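Local coordinates for histidine triad (HIT) protein (Clostridium difficile, PDB 4EGU) that binds zinc and guanosine monophosphate and probably acts as a nucleotide-processing enzyme of the histidine triad family, at residues A37-L42 with K77-T82. Sequence-based numbering, arbitrary orientation.
Sequences APYHIL and KGFDQT
The phenol ring of Y39 carries F79 CD1 over one face, toward the rim of the Y39 ring. CD2 of Y39 comes within 3.8 Å of F79 CD1, and CG of Y39 sits 4.0 Å from F79 CE1. The two rings meet obliquely, their planes at 40° and centroids 5.1 Å apart. On F79, chi1 of 62° places CG between the backbone N and the carbonyl carbon. The F79 ring also touches I105 and A107 of strand 103-107 and I73 and A74 of helix 61-77. Y39, with CG anti to its carbonyl carbon (chi1 -56°), reaches outward from the first residue of strand 39-45 past F79 to the end of helix 61-77. There the CB of K77 approaches CE1 of Y39 obliquely at 4.3 Å. The phenol OH stands 3.9 Å from K77 O, and a water to one side of the pair bridges them: it donates to K77 O at 2.7 Å and makes a longer bond of 3.3 Å with Y39 OH. G78, the first residue past that helix, has positive phi, where a CB would jam against the preceding carbonyl O; F79 follows with its CB toward strand 39-45. The Y39 side chain is about 13 Å from the bound GMP, which L42 further along the strand touches. Ring-to-ring packing thus carries the direct contact, while the water's long bond to the phenol probably adds little.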
loop_
_atom_site.group_PDB
_atom_site.type_symbol
_atom_site.label_atom_id
_atom_site.label_comp_id
_atom_site.label_asym_id
_atom_site.label_seq_id
_atom_site.Cartn_x
_atom_site.Cartn_y
_atom_site.Cartn_z
ATOM N N ALA A 37 -5.614 5.982 14.342
ATOM C CA ALA A 37 -4.911 4.972 15.134
ATOM C C ALA A 37 -3.821 5.688 15.926
ATOM O O ALA A 37 -3.501 6.819 15.612
ATOM C CB ALA A 37 -4.280 3.901 14.227
ATOM N N PRO A 38 -3.264 5.018 16.947
ATOM C CA PRO A 38 -2.237 5.684 17.769
ATOM C C PRO A 38 -1.040 6.143 16.967
ATOM O O PRO A 38 -0.494 7.202 17.253
ATOM C CB PRO A 38 -1.840 4.620 18.786
ATOM C CG PRO A 38 -3.048 3.843 18.949
ATOM C CD PRO A 38 -3.657 3.740 17.551
ATOM N N TYR A 39 -0.628 5.343 15.988
ATOM C CA TYR A 39 0.253 5.827 14.925
ATOM C C TYR A 39 -0.611 5.944 13.664
ATOM O O TYR A 39 -1.202 4.949 13.214
ATOM C CB TYR A 39 1.451 4.891 14.673
ATOM C CG TYR A 39 2.282 4.643 15.905
ATOM C CD1 TYR A 39 3.235 5.545 16.339
ATOM C CD2 TYR A 39 2.068 3.501 16.663
ATOM C CE1 TYR A 39 3.956 5.310 17.508
ATOM C CE2 TYR A 39 2.766 3.260 17.817
ATOM C CZ TYR A 39 3.703 4.158 18.239
ATOM O OH TYR A 39 4.379 3.898 19.411
ATOM N N HIS A 40 -0.708 7.168 13.143
ATOM C CA HIS A 40 -1.344 7.422 11.859
ATOM C C HIS A 40 -0.433 8.419 11.158
ATOM O O HIS A 40 -0.435 9.619 11.459
ATOM C CB HIS A 40 -2.758 7.946 11.990
ATOM C CG HIS A 40 -3.438 8.071 10.666
ATOM N ND1 HIS A 40 -4.775 8.349 10.545
ATOM C CD2 HIS A 40 -2.962 7.938 9.405
ATOM C CE1 HIS A 40 -5.089 8.397 9.265
ATOM N NE2 HIS A 40 -4.007 8.152 8.551
ATOM N N ILE A 41 0.415 7.876 10.289
ATOM C CA ILE A 41 1.519 8.603 9.698
ATOM C C ILE A 41 1.320 8.661 8.190
ATOM O O ILE A 41 0.951 7.667 7.579
ATOM C CB ILE A 41 2.846 7.898 10.060
ATOM C CG1 ILE A 41 3.076 7.942 11.574
ATOM C CG2 ILE A 41 4.015 8.520 9.306
ATOM C CD1 ILE A 41 4.082 6.912 12.081
ATOM N N LEU A 42 1.565 9.830 7.611
ATOM C CA LEU A 42 1.527 10.018 6.163
ATOM C C LEU A 42 2.962 10.056 5.655
ATOM O O LEU A 42 3.785 10.801 6.174
ATOM C CB LEU A 42 0.839 11.332 5.817
ATOM C CG LEU A 42 -0.640 11.351 6.125
ATOM C CD1 LEU A 42 -1.192 12.761 6.201
ATOM C CD2 LEU A 42 -1.377 10.603 5.020
ATOM N N LYS A 77 9.917 2.648 16.056
ATOM C CA LYS A 77 8.775 2.850 16.955
ATOM C C LYS A 77 8.293 1.582 17.655
ATOM O O LYS A 77 7.506 1.655 18.581
ATOM C CB LYS A 77 7.610 3.464 16.177
ATOM C CG LYS A 77 7.883 4.844 15.629
ATOM C CD LYS A 77 8.379 5.794 16.709
ATOM C CE LYS A 77 8.228 7.239 16.274
ATOM N NZ LYS A 77 8.420 8.189 17.410
ATOM N N GLY A 78 8.739 0.416 17.186
ATOM C CA GLY A 78 8.363 -0.861 17.788
ATOM C C GLY A 78 7.156 -1.559 17.179
ATOM O O GLY A 78 6.800 -2.692 17.568
ATOM N N PHE A 79 6.492 -0.898 16.241
ATOM C CA PHE A 79 5.349 -1.557 15.635
ATOM C C PHE A 79 5.740 -2.504 14.502
ATOM O O PHE A 79 4.875 -3.138 13.901
ATOM C CB PHE A 79 4.193 -0.594 15.286
ATOM C CG PHE A 79 4.522 0.474 14.267
ATOM C CD1 PHE A 79 4.769 1.779 14.667
ATOM C CD2 PHE A 79 4.498 0.193 12.910
ATOM C CE1 PHE A 79 5.030 2.770 13.735
ATOM C CE2 PHE A 79 4.759 1.180 11.975
ATOM C CZ PHE A 79 5.026 2.468 12.387
ATOM N N ASP A 80 7.045 -2.651 14.261
ATOM C CA ASP A 80 7.516 -3.768 13.465
ATOM C C ASP A 80 7.085 -5.122 14.045
ATOM O O ASP A 80 6.780 -6.057 13.314
ATOM C CB ASP A 80 9.045 -3.738 13.248
ATOM C CG ASP A 80 9.882 -3.826 14.527
ATOM O OD1 ASP A 80 9.440 -3.323 15.576
ATOM O OD2 ASP A 80 11.024 -4.340 14.439
ATOM N N GLN A 81 7.068 -5.218 15.368
ATOM C CA GLN A 81 6.740 -6.457 16.088
ATOM C C GLN A 81 5.237 -6.666 16.269
ATOM O O GLN A 81 4.747 -7.783 16.273
ATOM C CB GLN A 81 7.458 -6.471 17.453
ATOM C CG GLN A 81 8.970 -6.627 17.322
ATOM C CD GLN A 81 9.385 -8.021 16.840
ATOM O OE1 GLN A 81 8.547 -8.909 16.660
ATOM N NE2 GLN A 81 10.686 -8.214 16.629
ATOM N N THR A 82 4.501 -5.575 16.411
ATOM C CA THR A 82 3.083 -5.655 16.711
ATOM C C THR A 82 2.215 -5.663 15.454
ATOM O O THR A 82 1.142 -6.271 15.473
ATOM C CB THR A 82 2.647 -4.534 17.687
ATOM O OG1 THR A 82 3.099 -3.273 17.176
ATOM C CG2 THR A 82 3.231 -4.757 19.047
HETATM O O HOH W 1 5.141 0.740 19.602
#